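PDB 1T6C: exopolyphosphatase from Aquifex aeolicus, which probably hydrolyses phosphoanhydride bonds, in inorganic polyphosphate and in the stringent-response nucleotide guanosine pentaphosphate. Local coordinates for residues Arg124-Ala129 against Val142-Gly147; Thr150-Gly155 against Ile278-Lys283; Ile164-Gly169 against Ser200-Pro205; Val171-Thr176 against Phe192-Lys197; Gly214-Leu219 against Lys237-Gly242. All coordinates share one frame; numbering follows the deposited sequence.

Interaction 1: Arg124-Ala129 against Val142-Gly147. With CA (calcium ion), chain C.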
# COMPACT_ATOMS: atom_id res chain seq x y z
N ARG A 124 2.17 10.20 -2.57
CA ARG A 124 1.55 11.16 -3.48
C ARG A 124 0.61 10.47 -4.50
O ARG A 124 -0.49 10.92 -4.75
CB ARG A 124 2.59 12.03 -4.22
CG ARG A 124 3.43 12.94 -3.31
CD ARG A 124 4.46 13.81 -4.02
NE ARG A 124 5.40 14.41 -3.06
CZ ARG A 124 6.64 13.98 -2.80
NH1 ARG A 124 7.19 12.95 -3.44
NH2 ARG A 124 7.35 14.59 -1.85
N TYR A 125 1.03 9.34 -5.05
CA TYR A 125 0.18 8.59 -5.94
C TYR A 125 -1.03 8.01 -5.21
O TYR A 125 -2.14 8.07 -5.71
CB TYR A 125 0.98 7.45 -6.58
CG TYR A 125 1.82 7.82 -7.76
CD1 TYR A 125 1.24 8.32 -8.93
CD2 TYR A 125 3.19 7.57 -7.77
CE1 TYR A 125 2.01 8.62 -10.02
CE2 TYR A 125 3.97 7.88 -8.85
CZ TYR A 125 3.39 8.42 -9.96
OH TYR A 125 4.16 8.70 -11.05
N ALA A 126 -0.84 7.47 -4.00
CA ALA A 126 -1.93 6.88 -3.23
C ALA A 126 -2.95 7.95 -2.91
O ALA A 126 -4.14 7.70 -2.96
CB ALA A 126 -1.41 6.26 -1.98
N TYR A 127 -2.46 9.14 -2.60
CA TYR A 127 -3.35 10.27 -2.35
C TYR A 127 -4.25 10.59 -3.55
O TYR A 127 -5.46 10.85 -3.38
CB TYR A 127 -2.53 11.49 -1.94
CG TYR A 127 -3.38 12.66 -1.56
CD1 TYR A 127 -3.88 13.51 -2.54
CD2 TYR A 127 -3.66 12.92 -0.23
CE1 TYR A 127 -4.67 14.57 -2.19
CE2 TYR A 127 -4.47 13.99 0.13
CZ TYR A 127 -4.93 14.82 -0.86
OH TYR A 127 -5.74 15.88 -0.52
N LEU A 128 -3.69 10.59 -4.75
CA LEU A 128 -4.50 10.76 -5.97
C LEU A 128 -5.56 9.69 -6.12
O LEU A 128 -6.65 9.94 -6.55
CB LEU A 128 -3.63 10.76 -7.23
CG LEU A 128 -2.66 11.93 -7.38
CD1 LEU A 128 -1.89 11.78 -8.70
CD2 LEU A 128 -3.41 13.23 -7.38
N ALA A 129 -5.23 8.44 -5.79
CA ALA A 129 -6.21 7.39 -5.84
C ALA A 129 -7.42 7.66 -4.97
O ALA A 129 -8.52 7.34 -5.35
CB ALA A 129 -5.57 6.06 -5.48
N VAL A 142 -4.21 11.07 4.26
CA VAL A 142 -4.23 9.70 3.79
C VAL A 142 -3.13 8.98 4.55
O VAL A 142 -2.00 9.45 4.58
CB VAL A 142 -4.01 9.64 2.27
CG1 VAL A 142 -3.82 8.22 1.79
CG2 VAL A 142 -5.19 10.23 1.57
N VAL A 143 -3.49 7.86 5.17
CA VAL A 143 -2.56 7.07 5.97
C VAL A 143 -2.39 5.73 5.28
O VAL A 143 -3.29 4.90 5.28
CB VAL A 143 -3.10 6.87 7.40
CG1 VAL A 143 -2.13 6.03 8.23
CG2 VAL A 143 -3.34 8.18 8.06
N ASP A 144 -1.24 5.53 4.67
CA ASP A 144 -1.00 4.37 3.81
C ASP A 144 0.08 3.46 4.38
O ASP A 144 1.30 3.72 4.26
CB ASP A 144 -0.63 4.81 2.41
CG ASP A 144 -0.59 3.69 1.43
OD1 ASP A 144 -0.77 2.47 1.78
OD2 ASP A 144 -0.34 3.98 0.23
N GLN A 145 -0.38 2.38 5.00
CA GLN A 145 0.49 1.44 5.67
C GLN A 145 0.75 0.25 4.77
O GLN A 145 -0.17 -0.37 4.25
CB GLN A 145 -0.15 0.99 7.00
CG GLN A 145 0.63 -0.14 7.68
CD GLN A 145 0.21 -1.51 7.23
OE1 GLN A 145 -0.97 -1.84 7.20
NE2 GLN A 145 1.20 -2.36 6.86
N GLY A 146 2.03 -0.08 4.60
CA GLY A 146 2.48 -1.18 3.75
C GLY A 146 3.90 -1.07 3.27
O GLY A 146 4.45 0.02 3.10
N GLY A 147 4.51 -2.23 3.02
CA GLY A 147 5.80 -2.31 2.36
C GLY A 147 6.96 -1.76 3.15
O GLY A 147 7.93 -1.25 2.57
CA CA C . 3.48 2.46 2.87
O HOH W 1 1.75 1.24 1.11
O HOH W 2 5.24 3.00 0.81

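Interaction 2: Thr150-Gly155 against Ile278-Lys283. With CA (calcium ion), chain C.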
# COMPACT_ATOMS: atom_id res chain seq x y z
N THR A 150 4.70 3.66 6.70
CA THR A 150 3.41 4.27 6.68
C THR A 150 3.59 5.72 6.28
O THR A 150 4.34 6.48 6.95
CB THR A 150 2.69 4.14 8.04
OG1 THR A 150 2.41 2.76 8.33
CG2 THR A 150 1.34 4.76 7.94
N GLU A 151 2.93 6.10 5.18
CA GLU A 151 2.96 7.46 4.73
C GLU A 151 1.73 8.20 5.25
O GLU A 151 0.62 7.65 5.27
CB GLU A 151 2.95 7.57 3.22
CG GLU A 151 4.28 7.30 2.59
CD GLU A 151 4.70 5.84 2.68
OE1 GLU A 151 3.95 5.00 2.19
OE2 GLU A 151 5.75 5.56 3.28
N TYR A 152 1.97 9.44 5.64
CA TYR A 152 0.94 10.39 6.03
C TYR A 152 0.92 11.52 5.00
O TYR A 152 1.87 12.30 4.91
CB TYR A 152 1.23 10.96 7.45
CG TYR A 152 1.06 9.90 8.50
CD1 TYR A 152 2.04 8.91 8.68
CD2 TYR A 152 -0.10 9.81 9.25
CE1 TYR A 152 1.85 7.88 9.59
CE2 TYR A 152 -0.31 8.78 10.14
CZ TYR A 152 0.66 7.83 10.32
OH TYR A 152 0.46 6.78 11.18
N VAL A 153 -0.14 11.58 4.21
CA VAL A 153 -0.21 12.49 3.06
C VAL A 153 -1.34 13.46 3.29
O VAL A 153 -2.50 13.06 3.33
CB VAL A 153 -0.43 11.76 1.73
CG1 VAL A 153 -0.11 12.69 0.57
CG2 VAL A 153 0.45 10.53 1.66
N PHE A 154 -0.97 14.73 3.41
CA PHE A 154 -1.90 15.79 3.72
C PHE A 154 -2.21 16.61 2.49
O PHE A 154 -1.33 16.97 1.71
CB PHE A 154 -1.30 16.70 4.77
CG PHE A 154 -0.99 16.02 6.06
CD1 PHE A 154 -1.93 15.96 7.08
CD2 PHE A 154 0.25 15.47 6.25
CE1 PHE A 154 -1.62 15.34 8.29
CE2 PHE A 154 0.57 14.84 7.47
CZ PHE A 154 -0.36 14.77 8.46
N GLY A 155 -3.48 16.90 2.32
CA GLY A 155 -3.90 17.80 1.26
C GLY A 155 -5.34 18.22 1.33
O GLY A 155 -6.03 18.00 2.31
N ILE A 278 -2.74 -2.95 13.00
CA ILE A 278 -3.95 -2.40 13.62
C ILE A 278 -3.54 -1.31 14.60
O ILE A 278 -4.18 -0.26 14.66
CB ILE A 278 -4.74 -3.50 14.32
CG1 ILE A 278 -5.28 -4.51 13.32
CG2 ILE A 278 -5.93 -2.88 15.06
CD1 ILE A 278 -5.79 -5.77 13.99
N GLY A 279 -2.47 -1.51 15.35
CA GLY A 279 -1.99 -0.53 16.32
C GLY A 279 -1.60 0.80 15.73
O GLY A 279 -1.87 1.86 16.33
N ILE A 280 -1.00 0.78 14.53
CA ILE A 280 -0.64 2.00 13.86
C ILE A 280 -1.89 2.83 13.63
O ILE A 280 -1.90 4.03 13.87
CB ILE A 280 0.08 1.73 12.50
CG1 ILE A 280 1.48 1.18 12.74
CG2 ILE A 280 0.11 3.04 11.65
CD1 ILE A 280 2.16 0.73 11.46
N PHE A 281 -2.94 2.21 13.13
CA PHE A 281 -4.18 2.97 12.85
C PHE A 281 -4.86 3.40 14.12
O PHE A 281 -5.40 4.51 14.17
CB PHE A 281 -5.12 2.14 12.00
CG PHE A 281 -4.67 2.05 10.57
CD1 PHE A 281 -3.96 0.94 10.12
CD2 PHE A 281 -4.88 3.10 9.69
CE1 PHE A 281 -3.50 0.90 8.82
CE2 PHE A 281 -4.39 3.05 8.39
CZ PHE A 281 -3.74 1.96 7.97
N LEU A 282 -4.83 2.58 15.16
CA LEU A 282 -5.50 2.92 16.44
C LEU A 282 -4.80 4.14 17.04
O LEU A 282 -5.45 5.15 17.39
CB LEU A 282 -5.45 1.71 17.38
CG LEU A 282 -6.18 1.90 18.70
CD1 LEU A 282 -7.70 1.96 18.45
CD2 LEU A 282 -5.78 0.75 19.62
N LYS A 283 -3.47 4.08 17.17
CA LYS A 283 -2.70 5.19 17.70
C LYS A 283 -2.81 6.44 16.81
O LYS A 283 -2.84 7.56 17.32
CB LYS A 283 -1.24 4.79 18.00
CG LYS A 283 -0.38 5.88 18.64
CD LYS A 283 -0.85 6.36 20.02
CE LYS A 283 -0.69 5.31 21.11
NZ LYS A 283 -0.94 5.94 22.48
CA CA C . 3.48 2.46 2.87
O HOH W 1 1.75 1.24 1.11
O HOH W 2 5.24 3.00 0.81

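Interaction 3: Ile164-Gly169 against Ser200-Pro205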
# COMPACT_ATOMS: atom_id res chain seq x y z
N ILE A 164 4.74 12.84 4.75
CA ILE A 164 5.71 12.39 5.71
C ILE A 164 5.66 10.87 5.69
O ILE A 164 4.62 10.28 5.92
CB ILE A 164 5.43 12.91 7.15
CG1 ILE A 164 5.42 14.45 7.17
CG2 ILE A 164 6.51 12.36 8.11
CD1 ILE A 164 4.76 15.05 8.42
N SER A 165 6.78 10.25 5.37
CA SER A 165 6.92 8.79 5.42
C SER A 165 7.60 8.35 6.70
O SER A 165 8.74 8.73 6.94
CB SER A 165 7.71 8.29 4.22
OG SER A 165 7.88 6.87 4.27
N LEU A 166 6.93 7.52 7.50
CA LEU A 166 7.50 6.97 8.73
C LEU A 166 7.91 5.52 8.45
O LEU A 166 7.09 4.71 8.00
CB LEU A 166 6.51 7.03 9.89
CG LEU A 166 5.91 8.38 10.25
CD1 LEU A 166 5.04 8.23 11.48
CD2 LEU A 166 6.97 9.44 10.43
N PRO A 167 9.16 5.20 8.71
CA PRO A 167 9.69 3.86 8.44
C PRO A 167 9.32 2.82 9.52
O PRO A 167 10.15 2.10 10.07
CB PRO A 167 11.18 4.14 8.32
CG PRO A 167 11.40 5.23 9.33
CD PRO A 167 10.20 6.12 9.21
N ILE A 168 8.03 2.74 9.84
CA ILE A 168 7.52 1.96 10.96
C ILE A 168 6.90 0.66 10.44
O ILE A 168 5.74 0.32 10.76
CB ILE A 168 6.52 2.78 11.80
CG1 ILE A 168 5.37 3.33 10.94
CG2 ILE A 168 7.27 3.87 12.53
CD1 ILE A 168 4.28 4.05 11.72
N GLY A 169 7.66 -0.06 9.63
CA GLY A 169 7.14 -1.25 8.98
C GLY A 169 6.70 -2.29 10.00
O GLY A 169 7.34 -2.47 11.05
N SER A 200 3.42 11.60 17.06
CA SER A 200 3.15 12.94 17.58
C SER A 200 3.81 13.97 16.66
O SER A 200 3.36 15.12 16.54
CB SER A 200 3.63 13.07 19.02
OG SER A 200 2.79 12.28 19.85
N LYS A 201 4.86 13.55 15.97
CA LYS A 201 5.57 14.44 15.05
C LYS A 201 4.80 14.73 13.75
O LYS A 201 5.10 15.72 13.06
CB LYS A 201 6.94 13.85 14.73
CG LYS A 201 7.83 13.64 15.96
CD LYS A 201 9.15 12.96 15.50
CE LYS A 201 10.03 12.44 16.64
NZ LYS A 201 10.96 11.34 16.16
N VAL A 202 3.85 13.87 13.37
CA VAL A 202 3.04 14.10 12.17
C VAL A 202 1.66 14.67 12.42
O VAL A 202 0.94 14.99 11.47
CB VAL A 202 2.92 12.84 11.28
CG1 VAL A 202 4.31 12.25 11.06
CG2 VAL A 202 1.98 11.80 11.88
N LYS A 203 1.30 14.80 13.69
CA LYS A 203 -0.02 15.30 14.08
C LYS A 203 -0.28 16.68 13.46
O LYS A 203 0.55 17.57 13.56
CB LYS A 203 -0.13 15.42 15.61
CG LYS A 203 -1.28 16.31 16.08
CD LYS A 203 -1.51 16.19 17.56
CE LYS A 203 -2.89 16.69 17.95
NZ LYS A 203 -3.02 16.73 19.42
N LYS A 204 -1.44 16.82 12.84
CA LYS A 204 -1.93 18.07 12.27
C LYS A 204 -3.48 18.04 12.38
O LYS A 204 -4.10 16.95 12.38
CB LYS A 204 -1.52 18.19 10.78
CG LYS A 204 -0.06 18.36 10.52
CD LYS A 204 0.21 18.53 9.03
CE LYS A 204 1.69 18.46 8.67
NZ LYS A 204 2.68 18.63 9.79
N PRO A 205 -4.13 19.20 12.50
CA PRO A 205 -5.59 19.21 12.43
C PRO A 205 -6.09 18.78 11.06
O PRO A 205 -5.66 19.33 10.05
CB PRO A 205 -5.94 20.69 12.68
CG PRO A 205 -4.73 21.28 13.25
CD PRO A 205 -3.58 20.55 12.67

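Interaction 4: Val171-Thr176 against Phe192-Lys197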
# COMPACT_ATOMS: atom_id res chain seq x y z
N VAL A 171 6.56 -5.62 9.99
CA VAL A 171 7.43 -6.73 10.27
C VAL A 171 8.46 -6.34 11.33
O VAL A 171 8.70 -7.09 12.31
CB VAL A 171 8.11 -7.22 8.94
CG1 VAL A 171 9.19 -8.24 9.21
CG2 VAL A 171 7.07 -7.81 8.04
N ASN A 172 9.10 -5.19 11.13
CA ASN A 172 10.10 -4.71 12.08
C ASN A 172 9.49 -4.39 13.43
O ASN A 172 10.05 -4.74 14.48
CB ASN A 172 10.86 -3.53 11.48
CG ASN A 172 11.92 -2.97 12.38
OD1 ASN A 172 12.63 -3.69 13.09
ND2 ASN A 172 12.07 -1.66 12.31
N LEU A 173 8.33 -3.75 13.46
CA LEU A 173 7.70 -3.44 14.75
C LEU A 173 7.37 -4.71 15.53
O LEU A 173 7.58 -4.78 16.74
CB LEU A 173 6.42 -2.65 14.57
CG LEU A 173 6.52 -1.26 13.97
CD1 LEU A 173 5.23 -0.49 14.11
CD2 LEU A 173 7.70 -0.53 14.53
N THR A 174 6.88 -5.71 14.81
CA THR A 174 6.55 -7.01 15.43
C THR A 174 7.78 -7.69 16.01
O THR A 174 7.79 -8.12 17.14
CB THR A 174 5.83 -7.91 14.39
OG1 THR A 174 4.62 -7.26 14.01
CG2 THR A 174 5.39 -9.21 14.99
N GLU A 175 8.84 -7.74 15.23
CA GLU A 175 10.05 -8.37 15.75
C GLU A 175 10.63 -7.60 16.92
O GLU A 175 11.16 -8.16 17.89
CB GLU A 175 11.11 -8.44 14.67
CG GLU A 175 12.36 -9.23 15.10
CD GLU A 175 13.42 -8.42 15.87
OE1 GLU A 175 13.52 -7.18 15.72
OE2 GLU A 175 14.16 -9.03 16.67
N THR A 176 10.59 -6.28 16.84
CA THR A 176 11.22 -5.43 17.83
C THR A 176 10.53 -5.52 19.17
O THR A 176 11.18 -5.65 20.22
CB THR A 176 11.20 -3.96 17.33
OG1 THR A 176 12.08 -3.80 16.20
CG2 THR A 176 11.68 -3.02 18.42
N PHE A 192 3.13 0.86 21.83
CA PHE A 192 2.37 2.11 21.78
C PHE A 192 3.16 3.35 22.23
O PHE A 192 2.94 4.45 21.70
CB PHE A 192 1.04 1.98 22.54
CG PHE A 192 -0.04 1.22 21.78
CD1 PHE A 192 -0.43 1.64 20.53
CD2 PHE A 192 -0.67 0.11 22.32
CE1 PHE A 192 -1.44 0.95 19.81
CE2 PHE A 192 -1.65 -0.59 21.60
CZ PHE A 192 -2.03 -0.15 20.35
N GLU A 193 4.03 3.22 23.22
CA GLU A 193 4.90 4.32 23.60
C GLU A 193 5.72 4.77 22.39
O GLU A 193 5.93 5.98 22.18
CB GLU A 193 5.82 3.91 24.75
CG GLU A 193 5.16 3.66 26.09
CD GLU A 193 6.10 3.06 27.15
OE1 GLU A 193 7.24 2.66 26.84
OE2 GLU A 193 5.70 3.01 28.33
N PHE A 194 6.24 3.81 21.63
CA PHE A 194 7.05 4.13 20.46
C PHE A 194 6.19 4.84 19.43
O PHE A 194 6.60 5.85 18.85
CB PHE A 194 7.69 2.87 19.87
CG PHE A 194 8.20 3.07 18.48
CD1 PHE A 194 9.38 3.78 18.27
CD2 PHE A 194 7.48 2.65 17.40
CE1 PHE A 194 9.84 4.01 16.99
CE2 PHE A 194 7.92 2.90 16.10
CZ PHE A 194 9.12 3.55 15.90
N LEU A 195 4.98 4.35 19.20
CA LEU A 195 4.13 4.93 18.18
C LEU A 195 3.72 6.35 18.60
O LEU A 195 3.66 7.23 17.76
CB LEU A 195 2.92 4.06 17.91
CG LEU A 195 3.11 2.80 17.11
CD1 LEU A 195 1.80 2.07 16.99
CD2 LEU A 195 3.69 3.11 15.73
N GLU A 196 3.54 6.59 19.90
CA GLU A 196 3.20 7.95 20.39
C GLU A 196 4.36 8.89 20.06
O GLU A 196 4.13 9.99 19.57
CB GLU A 196 2.96 7.89 21.91
CG GLU A 196 2.71 9.24 22.55
CD GLU A 196 1.24 9.53 22.77
OE1 GLU A 196 0.50 8.65 23.30
OE2 GLU A 196 0.82 10.66 22.41
N LYS A 197 5.60 8.44 20.29
CA LYS A 197 6.83 9.23 20.02
C LYS A 197 6.91 9.60 18.54
O LYS A 197 7.17 10.77 18.18
CB LYS A 197 8.08 8.45 20.42
CG LYS A 197 9.46 9.04 19.95
CD LYS A 197 10.69 8.07 20.17
CE LYS A 197 11.86 8.46 19.24
NZ LYS A 197 13.06 9.08 19.86

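Interaction 5: Gly214-Leu219 against Lys237-Gly242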
# COMPACT_ATOMS: atom_id res chain seq x y z
N GLY A 214 -3.28 -3.33 3.40
CA GLY A 214 -3.78 -4.66 3.70
C GLY A 214 -4.34 -4.84 5.08
O GLY A 214 -5.29 -5.60 5.30
N THR A 215 -3.76 -4.13 6.05
CA THR A 215 -4.29 -4.20 7.39
C THR A 215 -5.71 -3.62 7.47
O THR A 215 -6.62 -4.28 7.96
CB THR A 215 -3.37 -3.47 8.39
OG1 THR A 215 -2.06 -4.08 8.38
CG2 THR A 215 -3.95 -3.63 9.78
N ILE A 216 -5.86 -2.39 7.02
CA ILE A 216 -7.12 -1.68 7.22
C ILE A 216 -8.28 -2.24 6.37
O ILE A 216 -9.44 -2.27 6.81
CB ILE A 216 -6.92 -0.16 7.08
CG1 ILE A 216 -8.03 0.59 7.82
CG2 ILE A 216 -6.78 0.23 5.64
CD1 ILE A 216 -7.91 0.54 9.34
N THR A 217 -7.99 -2.75 5.17
CA THR A 217 -9.05 -3.35 4.37
C THR A 217 -9.45 -4.69 4.97
O THR A 217 -10.61 -5.05 4.93
CB THR A 217 -8.67 -3.53 2.88
OG1 THR A 217 -7.41 -4.20 2.74
CG2 THR A 217 -8.50 -2.17 2.20
N THR A 218 -8.50 -5.45 5.50
CA THR A 218 -8.85 -6.68 6.22
C THR A 218 -9.69 -6.37 7.43
O THR A 218 -10.70 -7.03 7.66
CB THR A 218 -7.60 -7.43 6.63
OG1 THR A 218 -6.87 -7.81 5.45
CG2 THR A 218 -7.96 -8.71 7.36
N LEU A 219 -9.35 -5.31 8.17
CA LEU A 219 -10.15 -4.90 9.33
C LEU A 219 -11.57 -4.53 8.94
O LEU A 219 -12.53 -4.96 9.59
CB LEU A 219 -9.48 -3.72 10.05
CG LEU A 219 -8.66 -3.89 11.31
CD1 LEU A 219 -8.73 -2.60 12.08
CD2 LEU A 219 -9.09 -5.05 12.19
N LYS A 237 -16.12 2.24 3.50
CA LYS A 237 -16.61 1.93 4.84
C LYS A 237 -15.88 2.79 5.88
O LYS A 237 -14.70 3.12 5.74
CB LYS A 237 -16.38 0.45 5.17
CG LYS A 237 -17.31 -0.52 4.48
CD LYS A 237 -18.78 -0.26 4.86
CE LYS A 237 -19.67 -1.46 4.58
NZ LYS A 237 -20.09 -1.45 3.16
N VAL A 238 -16.60 3.16 6.93
CA VAL A 238 -16.02 3.84 8.08
C VAL A 238 -15.60 2.86 9.16
O VAL A 238 -16.31 1.87 9.43
CB VAL A 238 -17.02 4.83 8.67
CG1 VAL A 238 -16.50 5.44 9.95
CG2 VAL A 238 -17.34 5.87 7.63
N LEU A 239 -14.46 3.13 9.80
CA LEU A 239 -14.07 2.42 11.01
C LEU A 239 -13.81 3.45 12.10
O LEU A 239 -13.04 4.39 11.91
CB LEU A 239 -12.80 1.60 10.78
CG LEU A 239 -12.98 0.35 9.90
CD1 LEU A 239 -11.61 -0.27 9.58
CD2 LEU A 239 -13.86 -0.65 10.53
N THR A 240 -14.45 3.24 13.25
CA THR A 240 -14.27 4.16 14.36
C THR A 240 -13.10 3.73 15.20
O THR A 240 -12.71 2.58 15.16
CB THR A 240 -15.53 4.23 15.27
OG1 THR A 240 -15.74 2.96 15.88
CG2 THR A 240 -16.77 4.46 14.47
N TYR A 241 -12.62 4.63 16.05
CA TYR A 241 -11.61 4.30 17.04
C TYR A 241 -12.10 3.07 17.84
O TYR A 241 -11.35 2.12 18.05
CB TYR A 241 -11.34 5.50 17.97
CG TYR A 241 -10.32 5.15 19.02
CD1 TYR A 241 -8.98 5.36 18.79
CD2 TYR A 241 -10.71 4.56 20.24
CE1 TYR A 241 -8.01 5.00 19.78
CE2 TYR A 241 -9.77 4.22 21.20
CZ TYR A 241 -8.43 4.43 20.96
OH TYR A 241 -7.53 4.06 21.93
N GLY A 242 -13.34 3.13 18.35
CA GLY A 242 -13.89 2.02 19.11
C GLY A 242 -13.87 0.67 18.41
O GLY A 242 -13.57 -0.35 19.02

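Interaction 1: Arg124-Ala129 against Val142-Gly147
Ala126 and Tyr127 on helix 119-133 meet Asp144 and Val142 on strand 139-146. This is a helix-on-sheet contact inside an actin-like fold. The two pairs differ in kind. CB of Ala126 lies 3.4 Å from OD2 of Asp144, a methyl group set against a carboxylate oxygen. Beside it, CD2 of Tyr127 packs on CG2 of Val142 at 3.6 Å. The methyl meets the ring at a slant. With CG1 of Val142 opposite the backbone N (chi1 171°), CG2 is the branch turned to the tyrosine. The ring also rests on Val153, and its OH end is tied by a hydrogen bond to Gly157 O. Leu212 of strand 208-212 touches Ala126, Val142 and Asp144 and fills in beside them. Val143 and Gln145 belong to the other face of the strand, where Phe281 of helix 274-288 covers them.

Further along, the strand turns into the calcium site. The metal takes Asp144 O at 2.9 Å and Gly146 O at 2.6 Å. Ser149 O, Glu151 OE1 and two waters complete the ligands. The glycine-rich turn after Asp144 is consistent with the phosphate-binding loop that joins the first two strands of the second domain in this superfamily. The carboxylate of Asp144 does not bind the metal directly but stands in its second shell. Water 1, bound to calcium at 2.8 Å, donates a hydrogen to Asp144 OD1 at 2.9 Å.

Interaction 2: Thr150-Gly155 against Ile278-Lys283
Thr150 and Ile280 open the contact between strand 149-156 and helix 274-288. Thr150 OG1 lies 3.7 Å from Ile280 CD1 and 4.0 Å from Ile280 CG2. The two side chains run past each other in opposite directions. The hydroxyl is placed there by a chi1 of -65°, which sets it beside the backbone N and opposite the carbonyl carbon.

Glu151 points to the other face of the strand. Its chain bends at chi2 (70°) and brings OE1 to 2.7 Å from the calcium ion. Neighbouring residues thus serve the metal site and the packing against the helix on opposite faces.

Tyr152 returns to the helix side. Only the end of its side chain arrives: OH comes to 3.8 Å from Ile280 CG2, crossing it at a slant. CG2 of Ile280 thus lies against the side-chain oxygens of both Thr150 and Tyr152. The tyrosine hydroxyl is hydrogen-bonded to Thr284 OG1, one turn further along the helix. That bond ties the same oxygen to the helix that Ile280 belongs to. Beyond this point strand and helix diverge.

Strand 149-156 lies between strands 159-166 and 139-146, and helix 274-288 covers one face of this sheet. Outward of that helix, Lys283 makes salt bridges to Glu286 and to Glu196 of helix 185-199. Ile278 and Leu282 pack on helix 241-251.

Interaction 3: Ile164-Gly169 against Ser200-Pro205
Val202 CG1 fits against two side chains of strand 159-166, Ile164 and Leu166. It lies 3.7 Å from Ile164 CG2 and 3.9 Å from Ile164 CD1, so both branches of the isoleucine close on one methyl. Leu166 adds CD2 at 3.9 Å from the same Val202 CG1. A chi1 of -49° turns that methyl opposite the valine's carbonyl carbon and into the gap between the two residues. Tyr152 and Phe288 also pack on Val202 and bury it.

Strand 159-166 is the edge of its sheet, and segment 200-205 leads from helix 185-199 towards strand 208-212. The contact thus ties the start of a beta-alpha-beta crossover to the return loop near its end.

The outer side is looser. Lys204 NZ is 4.4 Å from Ile164 CD1, and its ammonium group makes a cation-pi contact with Phe154. Its ion pair with Glu162 is long and weak. Lys201 is exposed and forms a salt bridge with Glu198. After Leu166 the chain leaves the sheet through an inverse gamma turn centred on Pro167. The bond from Ile168 N to Leu166 O is weak, at 2.9 Å. Gly169 then takes the N-cap position of helix 170-177.

Interaction 4: Val171-Thr176 against Phe192-Lys197
Leu173 and Phe194 mark the nearest approach of two helical backbones, with their CA atoms 9.5 Å apart. Both segments are regular helix, 171-176 within helix 170-177 and 192-197 within helix 185-199. At this distance only side chains meet.

The forked end of Leu173 does most of the work. Its CD2 lies 3.8 Å from Phe194 CE2 and approaches the ring at a slant. The two side chains cross at about a right angle. Its other methyl, CD1, is 4.2 Å from Leu195 CD2. One leucine therefore addresses two successive residues of the opposing helix. Phe194 reaches over because its ring carbon CG stands opposite the backbone N (chi1 164°). Ile168 also touches this ring, and Lys283 lies on Leu195.

Next to the contact, Asn172 O accepts two bonds from Thr176. The hydroxyl OG1 donates at 2.8 Å from above the carbonyl plane (41° out of it), and Thr176 N donates to the same oxygen.

The side chain of Leu173 is about 12 Å from the calcium ion, so this is structural packing. It pairs the two successive helices in the crossover between strands 159-166 and 208-212 of the actin-like fold.

Interaction 5: Gly214-Leu219 against Lys237-Gly242
Leu239 reaches from the edge strand 238-240 onto helix 214-223 and overlaps Ile216. Its CD1 lies 3.8 Å from Ile216 CD1 and 4.1 Å from Ile216 CG1. The two side chains pass each other in opposite directions. The same CD1 is 4.1 Å from Leu219 CB, one turn further along. It thus rests on residues three apart on one helix face. Ile216 turns CG1 opposite its backbone N (chi1 -157°), and the chain then bends at chi2 (73°) so that CD1 meets the leucine. Val295, Ile244 and Tyr224 also pack on Leu239. Phe281 of helix 274-288 packs on Ile216.

The first turn of the helix is held separately. Gly214 O accepts Thr218 OG1 at 2.7 Å, almost in line with the carbonyl (163°), as well as the backbone N of Thr218. Thr215 OG1 is hydrogen-bonded to Gln145 OE1 on strand 139-146.

Strand 238-240 runs antiparallel to strand 292-296, and a backbone bond joins Leu239 to Leu293. Thr240 then N-caps helix 241-251. Helix 214-223 starts directly after strand 208-212 through glycines. That start is consistent with the strand-glycine-helix adenosine motif of actin-like proteins.

Overall arrangement
Interactions 1, 2, 3 and 5 all reach the same six-stranded sheet, while interaction 4 joins two helices. Interactions 1, 2, 4 and 5 are buried; interaction 3 is partly buried, with lysines at its margin. Interactions 1 and 2 hold adjacent strands, cover opposite sheet faces and are joined by backbone bonds such as Asp144 N to Glu151 O. Both add metal chemistry: backbone oxygens in the first, the Glu151 carboxylate in the second. Glu151 OE2 to Ser165 OG links interactions 2 and 3. Gln145 to Thr215 links interactions 1 and 5. Helix 274-288 of interaction 2 also touches interactions 4 and 5. Interaction 5 is purely aliphatic across the contact; interaction 4 adds a phenylalanine ring.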